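Long-range contacts in LRR receptor-like serine/threonine-protein kinase RGI3 (PDB 5HZ0), which acts as a plant receptor for RGF peptide hormones that maintain the root stem cell niche, sensing them through its extracellular leucine-rich repeat domain and pairing with SERK co-receptors: residues S41-S46 against L63-L68; L87-L92 against L111-L116; T94-G99 against D118-G123. The protein carries 5 engineered substitutions. All coordinates share one frame; numbering follows the deposited sequence.

Contact 1: S41-S46 against L63-L68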
loop_
_atom_site.group_PDB
_atom_site.type_symbol
_atom_site.label_atom_id
_atom_site.label_comp_id
_atom_site.label_asym_id
_atom_site.label_seq_id
_atom_site.Cartn_x
_atom_site.Cartn_y
_atom_site.Cartn_z
ATOM N N SER A 41 -27.847 37.449 -6.403
ATOM C CA SER A 41 -27.303 36.105 -6.215
ATOM C C SER A 41 -27.518 35.233 -7.450
ATOM O O SER A 41 -28.640 35.106 -7.923
ATOM C CB SER A 41 -27.927 35.471 -4.969
ATOM O OG SER A 41 -27.566 34.112 -4.827
ATOM N N LEU A 42 -26.454 34.629 -7.970
ATOM C CA LEU A 42 -26.576 33.824 -9.186
ATOM C C LEU A 42 -25.935 32.442 -9.061
ATOM O O LEU A 42 -24.709 32.319 -8.982
ATOM C CB LEU A 42 -25.982 34.568 -10.383
ATOM C CG LEU A 42 -26.038 33.795 -11.705
ATOM C CD1 LEU A 42 -27.466 33.370 -12.008
ATOM C CD2 LEU A 42 -25.451 34.607 -12.864
ATOM N N THR A 43 -26.772 31.408 -9.062
ATOM C CA THR A 43 -26.286 30.042 -8.990
ATOM C C THR A 43 -26.754 29.264 -10.199
ATOM O O THR A 43 -27.929 28.909 -10.306
ATOM C CB THR A 43 -26.847 29.323 -7.756
ATOM O OG1 THR A 43 -26.796 30.196 -6.624
ATOM C CG2 THR A 43 -26.061 28.059 -7.460
ATOM N N LEU A 44 -25.825 28.998 -11.108
ATOM C CA LEU A 44 -26.022 28.003 -12.142
ATOM C C LEU A 44 -24.953 26.961 -11.874
ATOM O O LEU A 44 -23.787 27.167 -12.211
ATOM C CB LEU A 44 -25.806 28.634 -13.514
ATOM C CG LEU A 44 -26.458 30.007 -13.697
ATOM C CD1 LEU A 44 -25.896 30.708 -14.932
ATOM C CD2 LEU A 44 -27.985 29.905 -13.769
ATOM N N SER A 45 -25.352 25.823 -11.324
ATOM C CA SER A 45 -24.383 24.874 -10.796
ATOM C C SER A 45 -24.813 23.462 -11.124
ATOM O O SER A 45 -26.002 23.162 -11.121
ATOM C CB SER A 45 -24.248 25.046 -9.280
ATOM O OG SER A 45 -23.244 24.199 -8.753
ATOM N N SER A 46 -23.843 22.600 -11.419
ATOM C CA SER A 46 -24.126 21.217 -11.788
ATOM C C SER A 46 -25.055 21.162 -12.997
ATOM O O SER A 46 -25.968 20.334 -13.053
ATOM C CB SER A 46 -24.741 20.454 -10.609
ATOM O OG SER A 46 -24.024 20.691 -9.407
ATOM N N LEU A 63 -24.344 41.849 -7.484
ATOM C CA LEU A 63 -23.966 40.467 -7.224
ATOM C C LEU A 63 -23.159 40.292 -5.928
ATOM O O LEU A 63 -22.221 41.037 -5.636
ATOM C CB LEU A 63 -23.210 39.881 -8.408
ATOM C CG LEU A 63 -23.691 38.493 -8.813
ATOM C CD1 LEU A 63 -25.211 38.454 -8.870
ATOM C CD2 LEU A 63 -23.084 38.119 -10.162
ATOM N N GLU A 64 -23.551 39.276 -5.174
ATOM C CA GLU A 64 -23.020 38.987 -3.859
ATOM C C GLU A 64 -22.550 37.545 -3.859
ATOM O O GLU A 64 -21.463 37.240 -3.372
ATOM C CB GLU A 64 -24.048 39.272 -2.749
ATOM C CG GLU A 64 -24.120 40.746 -2.359
ATOM C CD GLU A 64 -25.347 41.115 -1.530
ATOM O OE1 GLU A 64 -25.810 40.294 -0.700
ATOM O OE2 GLU A 64 -25.843 42.248 -1.716
ATOM N N LEU A 65 -23.437 36.645 -4.269
ATOM C CA LEU A 65 -23.032 35.280 -4.574
ATOM C C LEU A 65 -22.973 35.034 -6.088
ATOM O O LEU A 65 -23.886 35.402 -6.821
ATOM C CB LEU A 65 -23.973 34.272 -3.910
ATOM C CG LEU A 65 -23.549 32.795 -3.953
ATOM C CD1 LEU A 65 -23.952 32.072 -2.669
ATOM C CD2 LEU A 65 -24.131 32.071 -5.171
ATOM N N LEU A 66 -21.885 34.424 -6.548
ATOM C CA LEU A 66 -21.832 33.841 -7.887
ATOM C C LEU A 66 -21.306 32.414 -7.752
ATOM O O LEU A 66 -20.167 32.212 -7.348
ATOM C CB LEU A 66 -20.918 34.666 -8.808
ATOM C CG LEU A 66 -20.702 34.201 -10.262
ATOM C CD1 LEU A 66 -21.981 34.306 -11.102
ATOM C CD2 LEU A 66 -19.564 34.975 -10.938
ATOM N N ASP A 67 -22.139 31.421 -8.042
ATOM C CA ASP A 67 -21.662 30.044 -8.041
ATOM C C ASP A 67 -21.885 29.401 -9.404
ATOM O O ASP A 67 -23.015 29.100 -9.792
ATOM C CB ASP A 67 -22.343 29.225 -6.942
ATOM C CG ASP A 67 -22.028 27.742 -7.032
ATOM O OD1 ASP A 67 -20.929 27.382 -7.489
ATOM O OD2 ASP A 67 -22.880 26.921 -6.644
ATOM N N LEU A 68 -20.790 29.224 -10.132
ATOM C CA LEU A 68 -20.787 28.541 -11.419
ATOM C C LEU A 68 -20.227 27.120 -11.356
ATOM O O LEU A 68 -19.970 26.494 -12.388
ATOM C CB LEU A 68 -20.131 29.408 -12.488
ATOM C CG LEU A 68 -20.989 30.662 -12.713
ATOM C CD1 LEU A 68 -20.274 31.678 -13.597
ATOM C CD2 LEU A 68 -22.341 30.296 -13.312
#
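T43 and S45 both approach the carboxylate of D67 from one side of its plane, S45 over the face and T43 at a slant beside OD2. S45 CB lies 3.5 Å from D67 OD2, and T43 CG2 is also 3.5 Å from D67 OD2. S91 of the following strand packs on the opposite face, and the other oxygen, D67 OD1, is hydrogen-bonded to S69 OG. D67 reaches this place because its CG stands anti to the backbone N (chi1 172°). S41 OG and T43 OG1 meet L65 on the same sheet surface, where T43 OG1 lies 3.6 Å from L65 CD2.

Within the two segments the reverse surface is made of leucines, L63 among them, and I17 adjoins L42. L42 and L66 run side by side, L42 CD2 resting 3.9 Å from L66 CD1, and L44 repeats the pattern with L68, its CB lying 3.8 Å from L68 CD2. Between the two surfaces the parallel strands are joined by L42 N to L65 O (2.9 Å), D67 N to L42 O (2.9 Å), and a weak bond from L44 N to D67 O.

A mixed polar surface, with L65 among its serines, threonine and aspartate, thus backs onto a leucine layer that would largely exclude water. N71 ND2 bonds the carbonyls of L44 and L68; S69 takes S45 OG at its backbone O, and its bond to D67 would limit rotation of the carboxylate.

Contact 2: L87-L92 against L111-L116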
loop_
_atom_site.group_PDB
_atom_site.type_symbol
_atom_site.label_atom_id
_atom_site.label_comp_id
_atom_site.label_asym_id
_atom_site.label_seq_id
_atom_site.Cartn_x
_atom_site.Cartn_y
_atom_site.Cartn_z
ATOM N N LEU A 87 -19.341 41.254 -4.196
ATOM C CA LEU A 87 -19.274 39.792 -4.127
ATOM C C LEU A 87 -18.677 39.305 -2.810
ATOM O O LEU A 87 -17.570 39.687 -2.447
ATOM C CB LEU A 87 -18.427 39.265 -5.289
ATOM C CG LEU A 87 -18.874 37.964 -5.948
ATOM C CD1 LEU A 87 -20.222 38.155 -6.626
ATOM C CD2 LEU A 87 -17.825 37.490 -6.950
ATOM N N LYS A 88 -19.446 38.535 -2.051
ATOM C CA LYS A 88 -18.911 37.846 -0.876
ATOM C C LYS A 88 -18.627 36.354 -1.097
ATOM O O LYS A 88 -17.916 35.713 -0.329
ATOM C CB LYS A 88 -19.828 38.073 0.336
ATOM C CG LYS A 88 -19.936 39.539 0.754
ATOM C CD LYS A 88 -20.968 39.743 1.879
ATOM C CE LYS A 88 -20.535 39.111 3.209
ATOM N NZ LYS A 88 -21.706 38.544 3.957
ATOM N N THR A 89 -19.170 35.809 -2.170
ATOM C CA THR A 89 -18.915 34.424 -2.502
ATOM C C THR A 89 -18.678 34.338 -3.985
ATOM O O THR A 89 -19.459 34.851 -4.787
ATOM C CB THR A 89 -20.092 33.496 -2.162
ATOM O OG1 THR A 89 -20.261 33.445 -0.750
ATOM C CG2 THR A 89 -19.821 32.077 -2.675
ATOM N N LEU A 90 -17.575 33.704 -4.347
ATOM C CA LEU A 90 -17.325 33.358 -5.728
ATOM C C LEU A 90 -16.989 31.874 -5.730
ATOM O O LEU A 90 -15.942 31.492 -5.219
ATOM C CB LEU A 90 -16.145 34.186 -6.253
ATOM C CG LEU A 90 -15.573 33.927 -7.655
ATOM C CD1 LEU A 90 -16.619 34.198 -8.725
ATOM C CD2 LEU A 90 -14.324 34.765 -7.894
ATOM N N SER A 91 -17.869 31.036 -6.280
ATOM C CA SER A 91 -17.525 29.624 -6.481
ATOM C C SER A 91 -17.368 29.279 -7.962
ATOM O O SER A 91 -18.351 29.159 -8.697
ATOM C CB SER A 91 -18.583 28.703 -5.872
ATOM O OG SER A 91 -18.870 29.061 -4.542
ATOM N N LEU A 92 -16.125 29.131 -8.393
ATOM C CA LEU A 92 -15.809 28.643 -9.741
ATOM C C LEU A 92 -15.312 27.189 -9.842
ATOM O O LEU A 92 -15.000 26.709 -10.929
ATOM C CB LEU A 92 -14.868 29.610 -10.451
ATOM C CG LEU A 92 -15.496 30.999 -10.576
ATOM C CD1 LEU A 92 -14.545 31.982 -11.225
ATOM C CD2 LEU A 92 -16.816 30.927 -11.339
ATOM N N LEU A 111 -15.048 40.043 -0.456
ATOM C CA LEU A 111 -15.011 38.607 -0.707
ATOM C C LEU A 111 -14.699 37.833 0.570
ATOM O O LEU A 111 -13.766 38.168 1.298
ATOM C CB LEU A 111 -13.977 38.283 -1.788
ATOM C CG LEU A 111 -14.031 36.875 -2.388
ATOM C CD1 LEU A 111 -15.420 36.611 -2.975
ATOM C CD2 LEU A 111 -12.918 36.665 -3.447
ATOM N N VAL A 112 -15.490 36.794 0.820
ATOM C CA VAL A 112 -15.361 35.949 2.003
ATOM C C VAL A 112 -14.959 34.533 1.601
ATOM O O VAL A 112 -13.994 33.966 2.121
ATOM C CB VAL A 112 -16.657 35.937 2.870
ATOM C CG1 VAL A 112 -16.503 34.978 4.041
ATOM C CG2 VAL A 112 -16.967 37.331 3.378
ATOM N N GLU A 113 -15.779 33.933 0.746
ATOM C CA GLU A 113 -15.510 32.611 0.202
ATOM C C GLU A 113 -14.952 32.728 -1.221
ATOM O O GLU A 113 -15.515 33.440 -2.057
ATOM C CB GLU A 113 -16.812 31.810 0.177
ATOM C CG GLU A 113 -17.671 31.990 1.428
ATOM C CD GLU A 113 -17.073 31.315 2.649
ATOM O OE1 GLU A 113 -16.304 30.347 2.471
ATOM O OE2 GLU A 113 -17.355 31.751 3.783
ATOM N N LEU A 114 -13.844 32.048 -1.496
ATOM C CA LEU A 114 -13.331 31.945 -2.867
ATOM C C LEU A 114 -12.976 30.493 -3.187
ATOM O O LEU A 114 -12.018 29.953 -2.633
ATOM C CB LEU A 114 -12.088 32.827 -3.041
ATOM C CG LEU A 114 -11.292 32.643 -4.335
ATOM C CD1 LEU A 114 -12.118 33.096 -5.519
ATOM C CD2 LEU A 114 -9.948 33.370 -4.286
ATOM N N MET A 115 -13.731 29.869 -4.091
ATOM C CA MET A 115 -13.476 28.475 -4.451
ATOM C C MET A 115 -13.041 28.350 -5.911
ATOM O O MET A 115 -13.867 28.442 -6.815
ATOM C CB MET A 115 -14.751 27.650 -4.250
ATOM C CG MET A 115 -15.491 27.924 -2.939
ATOM S SD MET A 115 -14.675 27.142 -1.542
ATOM C CE MET A 115 -15.746 27.624 -0.189
ATOM N N LEU A 116 -11.745 28.143 -6.128
ATOM C CA LEU A 116 -11.192 27.867 -7.465
ATOM C C LEU A 116 -10.783 26.414 -7.721
ATOM O O LEU A 116 -10.308 26.087 -8.801
ATOM C CB LEU A 116 -10.029 28.814 -7.777
ATOM C CG LEU A 116 -10.390 30.274 -7.483
ATOM C CD1 LEU A 116 -9.181 31.198 -7.654
ATOM C CD2 LEU A 116 -11.579 30.736 -8.332
#
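Strands 89-91 and 113-115 run parallel, their axes 4.9 Å apart and 10° from alignment, with K88 and L92 just outside the first strand adding bonds at its two ends, in the order E113 N to K88 O, L90 N to E113 O, M115 N to L90 O and L92 N to M115 O. The carbonyl of K88 does double duty: E113 N meets it almost head-on, while V112 N, 2.9 Å from K88 O, comes in from well off its axis, as the chain turns into the strand.

Inward, L90 and L114 lie alongside each other, with L90 CD2 3.6 Å from L114 CD1. L111 CD1 tucks under the start of the first strand, 3.7 Å from K88 C and 4.1 Å from L90 CB. Outward, T89 OG1 touches the aliphatic part of E113 at CG (3.7 Å), S91 OG meets M115 CG at 3.9 Å, and K88 CE runs beside V112 CG2. M115 CG lies anti to its carbonyl carbon (chi1 -45°), and a further bend carries the thioether away from the first strand, while M115 also packs on V137 and R139.

L87, L90 and L92, matched by L111, L114 and L116, mark the LxxLxL signature whose strands line the concave face of a leucine-rich repeat solenoid.

Contact 3: T94-G99 against D118-G123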
loop_
_atom_site.group_PDB
_atom_site.type_symbol
_atom_site.label_atom_id
_atom_site.label_comp_id
_atom_site.label_asym_id
_atom_site.label_seq_id
_atom_site.Cartn_x
_atom_site.Cartn_y
_atom_site.Cartn_z
ATOM N N THR A 94 -14.428 23.052 -9.775
ATOM C CA THR A 94 -14.833 21.908 -10.594
ATOM C C THR A 94 -15.333 22.314 -11.982
ATOM O O THR A 94 -16.491 22.085 -12.325
ATOM C CB THR A 94 -15.919 21.070 -9.915
ATOM O OG1 THR A 94 -15.828 21.215 -8.490
ATOM C CG2 THR A 94 -15.787 19.602 -10.312
ATOM N N ASN A 95 -14.436 22.896 -12.772
ATOM C CA ASN A 95 -14.702 23.314 -14.140
ATOM C C ASN A 95 -13.433 23.060 -14.966
ATOM O O ASN A 95 -12.509 22.384 -14.511
ATOM C CB ASN A 95 -15.040 24.805 -14.195
ATOM C CG ASN A 95 -16.458 25.114 -13.738
ATOM O OD1 ASN A 95 -17.421 24.544 -14.235
ATOM N ND2 ASN A 95 -16.585 26.031 -12.793
ATOM N N ASN A 96 -13.401 23.568 -16.190
ATOM C CA ASN A 96 -12.178 23.526 -16.994
ATOM C C ASN A 96 -11.295 24.770 -17.098
ATOM O O ASN A 96 -10.374 24.823 -17.914
ATOM C CB ASN A 96 -12.428 22.869 -18.333
ATOM C CG ASN A 96 -12.600 21.400 -18.180
ATOM O OD1 ASN A 96 -11.673 20.714 -17.754
ATOM N ND2 ASN A 96 -13.796 20.901 -18.467
ATOM N N LEU A 97 -11.610 25.772 -16.294
ATOM C CA LEU A 97 -10.992 27.086 -16.383
ATOM C C LEU A 97 -9.475 27.074 -16.427
ATOM O O LEU A 97 -8.822 26.323 -15.707
ATOM C CB LEU A 97 -11.462 27.941 -15.207
ATOM C CG LEU A 97 -12.974 28.114 -15.267
ATOM C CD1 LEU A 97 -13.563 28.426 -13.894
ATOM C CD2 LEU A 97 -13.300 29.199 -16.284
ATOM N N GLU A 98 -8.920 27.917 -17.287
ATOM C CA GLU A 98 -7.469 28.035 -17.382
ATOM C C GLU A 98 -7.006 29.473 -17.244
ATOM O O GLU A 98 -7.817 30.383 -17.096
ATOM C CB GLU A 98 -6.957 27.431 -18.683
ATOM C CG GLU A 98 -7.846 27.691 -19.868
ATOM C CD GLU A 98 -7.163 27.347 -21.186
ATOM O OE1 GLU A 98 -7.877 27.240 -22.207
ATOM O OE2 GLU A 98 -5.916 27.190 -21.202
ATOM N N GLY A 99 -5.694 29.669 -17.278
ATOM C CA GLY A 99 -5.136 30.994 -17.107
ATOM C C GLY A 99 -4.722 31.323 -15.688
ATOM O O GLY A 99 -4.756 30.478 -14.793
ATOM N N ASP A 118 -10.096 22.278 -8.207
ATOM C CA ASP A 118 -10.434 21.343 -9.292
ATOM C C ASP A 118 -10.645 22.028 -10.654
ATOM O O ASP A 118 -11.704 21.903 -11.286
ATOM C CB ASP A 118 -11.634 20.458 -8.930
ATOM C CG ASP A 118 -11.285 19.382 -7.911
ATOM O OD1 ASP A 118 -10.129 18.923 -7.893
ATOM O OD2 ASP A 118 -12.171 18.987 -7.130
ATOM N N ASN A 119 -9.635 22.769 -11.091
ATOM C CA ASN A 119 -9.684 23.403 -12.396
ATOM C C ASN A 119 -8.417 23.124 -13.185
ATOM O O ASN A 119 -7.619 22.265 -12.823
ATOM C CB ASN A 119 -9.918 24.906 -12.268
ATOM C CG ASN A 119 -11.369 25.251 -12.116
ATOM O OD1 ASN A 119 -12.213 24.705 -12.812
ATOM N ND2 ASN A 119 -11.677 26.157 -11.188
ATOM N N LYS A 120 -8.285 23.801 -14.316
ATOM C CA LYS A 120 -7.044 23.807 -15.090
ATOM C C LYS A 120 -6.146 25.039 -14.901
ATOM O O LYS A 120 -5.291 25.302 -15.742
ATOM C CB LYS A 120 -7.306 23.500 -16.556
ATOM C CG LYS A 120 -7.592 22.034 -16.795
ATOM C CD LYS A 120 -8.190 21.853 -18.169
ATOM C CE LYS A 120 -7.634 20.633 -18.876
ATOM N NZ LYS A 120 -8.128 20.606 -20.286
ATOM N N LEU A 121 -6.421 25.848 -13.877
ATOM C CA LEU A 121 -5.704 27.114 -13.646
ATOM C C LEU A 121 -4.176 26.991 -13.561
ATOM O O LEU A 121 -3.642 25.975 -13.117
ATOM C CB LEU A 121 -6.208 27.802 -12.370
ATOM C CG LEU A 121 -7.698 28.094 -12.242
ATOM C CD1 LEU A 121 -7.988 28.729 -10.879
ATOM C CD2 LEU A 121 -8.187 28.985 -13.383
ATOM N N SER A 122 -3.486 28.044 -13.998
ATOM C CA SER A 122 -2.025 28.077 -13.985
ATOM C C SER A 122 -1.519 29.406 -13.431
ATOM O O SER A 122 -2.306 30.224 -12.952
ATOM C CB SER A 122 -1.461 27.826 -15.393
ATOM O OG SER A 122 -2.195 28.528 -16.393
ATOM N N GLY A 123 -0.207 29.613 -13.481
ATOM C CA GLY A 123 0.381 30.867 -13.047
ATOM C C GLY A 123 0.678 30.919 -11.566
ATOM O O GLY A 123 0.756 29.886 -10.910
#
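K120, N119 and G99 bury the most surface here, and each meets the neighbouring turn in its own way. N119 turns its amide inward: OD1 lies 2.9 Å from N95 N in a weak, bent bond, supplementing the one that N95 N gives to D118 O at 3.3 Å. The other end of the amide, ND2, lies 4.0 Å from L97 CD1, the two side chains running together in one direction, and makes weak bonds to the carbonyls of L116 and L92. Alongside N119, L97 CB also packs on L121 CD2.

K120 meets the turn through its backbone N and the near part of its side chain. The N gives a weak bond to L97 O, CB packs against that same oxygen, and farther out CD passes 3.7 Å from N96 OD1 as the two chains extend side by side.

G99 contributes backbone alone. Its O receives S122 N in a nearly straight bond (2.9 Å, 171°), the donor standing above the carbonyl plane. G99 has phi 95°, a backbone conformation readily adopted by glycine.

Several main-chain groups here are met by the amides of N95 and N119 or by one another, some only weakly, while D118, of the peptide-recognition motif, turns OD1 to the backbone of the bound hormone.

Overall arrangement
All three contacts are joints between successive repeats near the N-terminal end of one solenoid. Contacts 1 and 2 have centres about 10 Å apart and meet through strands 65-67 and 89-91, adjacent in the sheet, where E64 O lies 2.7 Å from K88 N and L66 O 2.8 Å from S91 N. Contact 3 continues the two repeats of contact 2 past their strands, its centre about 15 Å from that of contact 2 and 18 Å from that of contact 1. N95 reaches back weakly to L68 O of contact 1, and L121 CD1 packs on L116 CB at 3.7 Å. Of the three, contact 3 reaches the bound peptide, through D118 and T94, just beyond the concave strands.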